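PDB 3KTN: carbohydrate kinase, pfkB family from Enterococcus faecalis, which probably phosphorylates a sugar acid, 2-keto-3-deoxygluconate, as a magnesium-binding carbohydrate kinase of the pfkB (ribokinase) family. Local coordinates for residues F166-R171 / Q185-I190; I190-D195 / S231-E236. One frame throughout, in Å; residues are numbered along the deposited sequence.

Contact 1: F166-R171 / Q185-I190. With SO4 (sulfate ion), chain B.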
loop_
_atom_site.group_PDB
_atom_site.type_symbol
_atom_site.label_atom_id
_atom_site.label_comp_id
_atom_site.label_asym_id
_atom_site.label_seq_id
_atom_site.Cartn_x
_atom_site.Cartn_y
_atom_site.Cartn_z
ATOM N N PHE A 166 -34.045 1.572 -20.717
ATOM C CA PHE A 166 -33.767 2.915 -20.236
ATOM C C PHE A 166 -33.860 2.986 -18.720
ATOM O O PHE A 166 -34.726 2.352 -18.115
ATOM C CB PHE A 166 -34.779 3.881 -20.860
ATOM C CG PHE A 166 -34.667 5.291 -20.362
ATOM C CD1 PHE A 166 -33.602 6.094 -20.742
ATOM C CD2 PHE A 166 -35.645 5.824 -19.529
ATOM C CE1 PHE A 166 -33.509 7.407 -20.298
ATOM C CE2 PHE A 166 -35.561 7.136 -19.078
ATOM C CZ PHE A 166 -34.494 7.931 -19.465
ATOM N N ASP A 167 -32.971 3.763 -18.110
ATOM C CA ASP A 167 -32.980 3.918 -16.665
ATOM C C ASP A 167 -33.187 5.368 -16.276
ATOM O O ASP A 167 -32.564 6.267 -16.835
ATOM C CB ASP A 167 -31.661 3.414 -16.059
ATOM C CG ASP A 167 -30.471 4.297 -16.420
ATOM O OD1 ASP A 167 -29.951 4.998 -15.528
ATOM O OD2 ASP A 167 -30.060 4.301 -17.597
ATOM N N PHE A 168 -34.088 5.589 -15.326
ATOM C CA PHE A 168 -34.346 6.926 -14.819
ATOM C C PHE A 168 -33.103 7.263 -13.994
ATOM O O PHE A 168 -32.678 6.465 -13.156
ATOM C CB PHE A 168 -35.572 6.922 -13.893
ATOM C CG PHE A 168 -36.895 6.997 -14.611
ATOM C CD1 PHE A 168 -37.562 8.212 -14.733
ATOM C CD2 PHE A 168 -37.484 5.856 -15.143
ATOM C CE1 PHE A 168 -38.804 8.289 -15.377
ATOM C CE2 PHE A 168 -38.724 5.921 -15.787
ATOM C CZ PHE A 168 -39.382 7.136 -15.903
ATOM N N ASN A 169 -32.508 8.424 -14.233
ATOM C CA ASN A 169 -31.333 8.818 -13.468
ATOM C C ASN A 169 -31.651 10.150 -12.813
ATOM O O ASN A 169 -30.860 11.084 -12.861
ATOM C CB ASN A 169 -30.112 8.967 -14.377
ATOM C CG ASN A 169 -28.806 8.948 -13.599
ATOM O OD1 ASN A 169 -27.869 9.681 -13.911
ATOM N ND2 ASN A 169 -28.737 8.093 -12.586
ATOM N N TYR A 170 -32.829 10.223 -12.206
ATOM C CA TYR A 170 -33.291 11.434 -11.543
ATOM C C TYR A 170 -32.954 11.446 -10.062
ATOM O O TYR A 170 -33.404 10.587 -9.307
ATOM C CB TYR A 170 -34.807 11.582 -11.714
ATOM C CG TYR A 170 -35.426 12.644 -10.826
ATOM C CD1 TYR A 170 -35.051 13.985 -10.939
ATOM C CD2 TYR A 170 -36.386 12.307 -9.871
ATOM C CE1 TYR A 170 -35.619 14.964 -10.121
ATOM C CE2 TYR A 170 -36.960 13.278 -9.048
ATOM C CZ TYR A 170 -36.572 14.602 -9.179
ATOM O OH TYR A 170 -37.135 15.563 -8.372
ATOM N N ARG A 171 -32.158 12.427 -9.655
ATOM C CA ARG A 171 -31.778 12.566 -8.258
ATOM C C ARG A 171 -32.321 13.894 -7.743
ATOM O O ARG A 171 -31.775 14.960 -8.028
ATOM C CB ARG A 171 -30.258 12.500 -8.104
ATOM C CG ARG A 171 -29.679 11.147 -8.485
ATOM C CD ARG A 171 -28.181 11.091 -8.257
ATOM N NE ARG A 171 -27.591 9.855 -8.765
ATOM C CZ ARG A 171 -27.879 8.640 -8.313
ATOM N NH1 ARG A 171 -28.757 8.484 -7.333
ATOM N NH2 ARG A 171 -27.287 7.577 -8.844
ATOM N N GLN A 185 -39.606 16.749 -19.631
ATOM C CA GLN A 185 -39.791 16.873 -21.071
ATOM C C GLN A 185 -38.911 15.917 -21.866
ATOM O O GLN A 185 -39.371 15.284 -22.816
ATOM C CB GLN A 185 -39.489 18.308 -21.509
ATOM C CG GLN A 185 -40.384 19.351 -20.875
ATOM C CD GLN A 185 -39.908 20.762 -21.151
ATOM O OE1 GLN A 185 -39.722 21.152 -22.303
ATOM N NE2 GLN A 185 -39.711 21.538 -20.090
ATOM N N GLN A 186 -37.643 15.818 -21.479
ATOM C CA GLN A 186 -36.712 14.948 -22.185
ATOM C C GLN A 186 -37.067 13.480 -22.015
ATOM O O GLN A 186 -36.957 12.700 -22.954
ATOM C CB GLN A 186 -35.287 15.219 -21.709
ATOM C CG GLN A 186 -34.991 16.706 -21.578
ATOM C CD GLN A 186 -35.424 17.505 -22.802
ATOM O OE1 GLN A 186 -35.713 18.696 -22.703
ATOM N NE2 GLN A 186 -35.457 16.855 -23.959
ATOM N N TYR A 187 -37.504 13.101 -20.821
ATOM C CA TYR A 187 -37.887 11.718 -20.574
ATOM C C TYR A 187 -39.153 11.380 -21.364
ATOM O O TYR A 187 -39.275 10.289 -21.933
ATOM C CB TYR A 187 -38.119 11.497 -19.073
ATOM C CG TYR A 187 -36.846 11.262 -18.274
ATOM C CD1 TYR A 187 -35.726 12.079 -18.438
ATOM C CD2 TYR A 187 -36.767 10.224 -17.348
ATOM C CE1 TYR A 187 -34.558 11.864 -17.699
ATOM C CE2 TYR A 187 -35.604 10.001 -16.604
ATOM C CZ TYR A 187 -34.506 10.825 -16.784
ATOM O OH TYR A 187 -33.362 10.606 -16.047
ATOM N N GLU A 188 -40.093 12.322 -21.410
ATOM C CA GLU A 188 -41.338 12.098 -22.137
ATOM C C GLU A 188 -41.049 11.868 -23.615
ATOM O O GLU A 188 -41.780 11.154 -24.294
ATOM C CB GLU A 188 -42.288 13.287 -21.944
ATOM C CG GLU A 188 -42.645 13.504 -20.480
ATOM C CD GLU A 188 -43.660 14.609 -20.252
ATOM O OE1 GLU A 188 -43.565 15.663 -20.920
ATOM O OE2 GLU A 188 -44.543 14.427 -19.384
ATOM N N ARG A 189 -39.955 12.446 -24.101
ATOM C CA ARG A 189 -39.577 12.292 -25.499
ATOM C C ARG A 189 -39.005 10.916 -25.828
ATOM O O ARG A 189 -39.238 10.391 -26.918
ATOM C CB ARG A 189 -38.566 13.371 -25.892
ATOM C CG ARG A 189 -39.105 14.784 -25.771
ATOM C CD ARG A 189 -38.028 15.817 -26.043
ATOM N NE ARG A 189 -37.493 15.715 -27.397
ATOM C CZ ARG A 189 -36.550 16.518 -27.879
ATOM N NH1 ARG A 189 -36.043 17.479 -27.114
ATOM N NH2 ARG A 189 -36.115 16.367 -29.123
ATOM N N ILE A 190 -38.267 10.320 -24.893
ATOM C CA ILE A 190 -37.669 9.009 -25.157
ATOM C C ILE A 190 -38.539 7.834 -24.730
ATOM O O ILE A 190 -38.503 6.774 -25.354
ATOM C CB ILE A 190 -36.280 8.861 -24.472
ATOM C CG1 ILE A 190 -35.539 7.654 -25.055
ATOM C CG2 ILE A 190 -36.455 8.676 -22.966
ATOM C CD1 ILE A 190 -34.104 7.495 -24.556
HETATM S S SO4 B . -25.151 9.666 -11.437
HETATM O O1 SO4 B . -26.289 10.454 -10.928
HETATM O O2 SO4 B . -25.291 8.267 -11.006
HETATM O O3 SO4 B . -25.127 9.724 -12.910
HETATM O O4 SO4 B . -23.905 10.246 -10.912
#

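Contact 2: I190-D195 / S231-E236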
loop_
_atom_site.group_PDB
_atom_site.type_symbol
_atom_site.label_atom_id
_atom_site.label_comp_id
_atom_site.label_asym_id
_atom_site.label_seq_id
_atom_site.Cartn_x
_atom_site.Cartn_y
_atom_site.Cartn_z
ATOM N N ILE A 190 -38.267 10.320 -24.893
ATOM C CA ILE A 190 -37.669 9.009 -25.157
ATOM C C ILE A 190 -38.539 7.834 -24.730
ATOM O O ILE A 190 -38.503 6.774 -25.354
ATOM C CB ILE A 190 -36.280 8.861 -24.472
ATOM C CG1 ILE A 190 -35.539 7.654 -25.055
ATOM C CG2 ILE A 190 -36.455 8.676 -22.966
ATOM C CD1 ILE A 190 -34.104 7.495 -24.556
ATOM N N LEU A 191 -39.323 8.021 -23.675
ATOM C CA LEU A 191 -40.184 6.954 -23.173
ATOM C C LEU A 191 -41.037 6.238 -24.221
ATOM O O LEU A 191 -41.250 5.029 -24.126
ATOM C CB LEU A 191 -41.066 7.493 -22.044
ATOM C CG LEU A 191 -40.297 7.643 -20.722
ATOM C CD1 LEU A 191 -41.094 8.455 -19.711
ATOM C CD2 LEU A 191 -39.994 6.252 -20.185
ATOM N N PRO A 192 -41.542 6.967 -25.232
ATOM C CA PRO A 192 -42.363 6.311 -26.256
ATOM C C PRO A 192 -41.620 5.223 -27.038
ATOM O O PRO A 192 -42.238 4.387 -27.696
ATOM C CB PRO A 192 -42.785 7.474 -27.153
ATOM C CG PRO A 192 -42.876 8.620 -26.190
ATOM C CD PRO A 192 -41.621 8.433 -25.360
ATOM N N TYR A 193 -40.292 5.229 -26.955
ATOM C CA TYR A 193 -39.472 4.256 -27.676
ATOM C C TYR A 193 -38.915 3.114 -26.829
ATOM O O TYR A 193 -38.305 2.189 -27.363
ATOM C CB TYR A 193 -38.306 4.978 -28.347
ATOM C CG TYR A 193 -38.742 6.016 -29.347
ATOM C CD1 TYR A 193 -39.197 5.644 -30.613
ATOM C CD2 TYR A 193 -38.724 7.372 -29.024
ATOM C CE1 TYR A 193 -39.622 6.597 -31.533
ATOM C CE2 TYR A 193 -39.148 8.333 -29.936
ATOM C CZ TYR A 193 -39.595 7.938 -31.188
ATOM O OH TYR A 193 -40.015 8.880 -32.095
ATOM N N CYS A 194 -39.133 3.171 -25.519
ATOM C CA CYS A 194 -38.611 2.152 -24.610
ATOM C C CYS A 194 -39.495 0.930 -24.419
ATOM O O CYS A 194 -40.719 1.014 -24.487
ATOM C CB CYS A 194 -38.334 2.777 -23.242
ATOM S SG CYS A 194 -37.305 4.247 -23.318
ATOM N N ASP A 195 -38.851 -0.207 -24.169
ATOM C CA ASP A 195 -39.537 -1.470 -23.933
ATOM C C ASP A 195 -39.370 -1.870 -22.467
ATOM O O ASP A 195 -40.313 -2.336 -21.825
ATOM C CB ASP A 195 -38.957 -2.565 -24.832
ATOM C CG ASP A 195 -39.165 -2.281 -26.310
ATOM O OD1 ASP A 195 -40.338 -2.186 -26.737
ATOM O OD2 ASP A 195 -38.161 -2.152 -27.044
ATOM N N SER A 231 -48.906 1.546 -19.784
ATOM C CA SER A 231 -49.769 1.423 -20.953
ATOM C C SER A 231 -49.701 2.688 -21.794
ATOM O O SER A 231 -49.826 2.636 -23.014
ATOM C CB SER A 231 -51.214 1.130 -20.530
ATOM O OG SER A 231 -51.687 2.093 -19.608
ATOM N N GLN A 232 -49.486 3.826 -21.142
ATOM C CA GLN A 232 -49.381 5.090 -21.856
ATOM C C GLN A 232 -48.229 5.088 -22.861
ATOM O O GLN A 232 -48.326 5.693 -23.930
ATOM C CB GLN A 232 -49.164 6.237 -20.882
ATOM C CG GLN A 232 -49.030 7.568 -21.572
ATOM C CD GLN A 232 -48.632 8.660 -20.622
ATOM O OE1 GLN A 232 -49.037 8.654 -19.464
ATOM N NE2 GLN A 232 -47.845 9.614 -21.102
ATOM N N TYR A 233 -47.131 4.423 -22.515
ATOM C CA TYR A 233 -45.982 4.358 -23.408
ATOM C C TYR A 233 -45.845 2.950 -23.953
ATOM O O TYR A 233 -44.904 2.636 -24.680
ATOM C CB TYR A 233 -44.716 4.766 -22.656
ATOM C CG TYR A 233 -44.728 6.204 -22.190
ATOM C CD1 TYR A 233 -44.491 7.248 -23.083
ATOM C CD2 TYR A 233 -44.988 6.522 -20.858
ATOM C CE1 TYR A 233 -44.506 8.575 -22.659
ATOM C CE2 TYR A 233 -45.008 7.848 -20.425
ATOM C CZ TYR A 233 -44.766 8.867 -21.331
ATOM O OH TYR A 233 -44.776 10.176 -20.904
ATOM N N ASN A 234 -46.811 2.109 -23.594
ATOM C CA ASN A 234 -46.848 0.715 -24.016
ATOM C C ASN A 234 -45.562 -0.030 -23.663
ATOM O O ASN A 234 -45.065 -0.854 -24.433
ATOM C CB ASN A 234 -47.125 0.624 -25.522
ATOM C CG ASN A 234 -47.450 -0.790 -25.968
ATOM O OD1 ASN A 234 -48.140 -1.532 -25.267
ATOM N ND2 ASN A 234 -46.963 -1.168 -27.145
ATOM N N LEU A 235 -45.036 0.262 -22.476
ATOM C CA LEU A 235 -43.816 -0.375 -21.994
ATOM C C LEU A 235 -44.074 -1.851 -21.748
ATOM O O LEU A 235 -45.195 -2.250 -21.427
ATOM C CB LEU A 235 -43.359 0.281 -20.691
ATOM C CG LEU A 235 -43.120 1.788 -20.766
ATOM C CD1 LEU A 235 -42.753 2.315 -19.390
ATOM C CD2 LEU A 235 -42.021 2.087 -21.779
ATOM N N GLU A 236 -43.030 -2.661 -21.899
ATOM C CA GLU A 236 -43.130 -4.098 -21.690
ATOM C C GLU A 236 -42.804 -4.482 -20.242
ATOM O O GLU A 236 -43.515 -5.285 -19.628
ATOM C CB GLU A 236 -42.186 -4.820 -22.654
ATOM C CG GLU A 236 -42.223 -6.324 -22.563
ATOM C CD GLU A 236 -41.321 -6.970 -23.584
ATOM O OE1 GLU A 236 -40.677 -6.225 -24.352
ATOM O OE2 GLU A 236 -41.254 -8.217 -23.626
#

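Contact 1: F166-R171 / Q185-I190
Phe166 and Phe168, at the end of strand 163-167 and just beyond it, lie across from Ile190 and Tyr187 of helix 177-190, with CA atoms 8.8 Å apart for Phe166 and Ile190 and 8.3 Å for Phe168 and Tyr187. Tyr187 makes the largest share of the contact. Its CG is anti to its own carbonyl carbon (chi1 -82°), and the ring reaches from the helix to the chain leaving the strand. Phe166 meets it edge-to-face: CZ of Phe166 comes over one face of the Tyr187 ring, toward the rim, 3.7 Å from CE2 of Tyr187, with the planes at 78°. The Phe166 ring in turn receives CG2 of Ile190 over the centre of one face, a CH-pi contact in which this methyl lies 4.1 Å from the centroid. CD1 of Phe168 lies near the plane of the Tyr187 ring, 3.2 Å from its CE2, and the two rings meet obliquely at 47°, completing an aromatic cluster. Aromatic side chains suit this interface because they are broad and apolar and can pack by both face and edge, while a tyrosine also brings a polar tip. That tip accepts a nearly straight hydrogen bond, Asn169 N to Tyr187 OH at 3.0 Å, which ties the backbone after the strand to the helix. Farther along, Arg171 donates from NE to O1 of a sulfate ion, probably from the crystallisation liquor, at 2.6 Å, and from NH2 to its O2. This is strand-to-helix packing in the beta-alpha-beta unit 163-167, 177-190, 196-198, characteristic of the Rossmann-like ribokinase fold.

Contact 2: I190-D195 / S231-E236
The Tyr233 ring takes CB of Leu191 over one face, 3.5 Å above the plane and toward the rim, while CG of Gln232, its neighbour in sequence, lies over the opposite face. The Leu191 contact is a CH-pi interaction, with CB 3.7 Å from the ring centroid. CD1 of Leu191 reaches the far part of the same ring, near CE2 and CZ, so the leucine follows the ring with both the base and one branch of its side chain. Pro192 lies side by side with Tyr233, its CG 3.8 Å from CD1 of the tyrosine; a compact proline ring suits the short 3-10 turn 191-193 and offers the aromatic a rigid apolar neighbour. Phe229, one turn back on helix 218-233, also meets the Tyr233 ring and touches Leu191. Deeper in, CD2 of Leu235 packs 4.0 Å from CB of Cys194, and the same methyl comes against Cys194 O. The backbones are joined where Glu236 N donates to Asp195 O, 2.7 Å away. The two acidic side chains have their main partners elsewhere: OD2 of Asp195 accepts from Val164 N, and OE2 of Glu236 bonds to Tyr290 OH. Asn234, with its positive phi of 55°, is a residue type that readily adopts this left-handed conformation. It is the C-prime residue of a Schellman motif that ends helix 218-233 and turns the chain into strand 237-245, beside strand 196-198 in the parallel part of the sheet.

Contact 1 closes before contact 2 opens along the chain, and the two meet at Ile190, the last residue of helix 177-190. Their centres are 12 Å apart, on the same side of the centre of the chain. Contact 1 packs that helix on strand 163-167; contact 2 joins the turn after the helix to the end of helix 218-233. They also touch directly: SG of Cys194 packs 3.5 Å from CB of Phe166. Strands 163-167, 196-198 and 237-245 are consecutive neighbours in the large sheet, so the pair spans two successive crossovers. Contact 1 lies nearer the magnesium, about 13 Å from the Asn169 side chain, whereas contact 2 is structural packing away from that site.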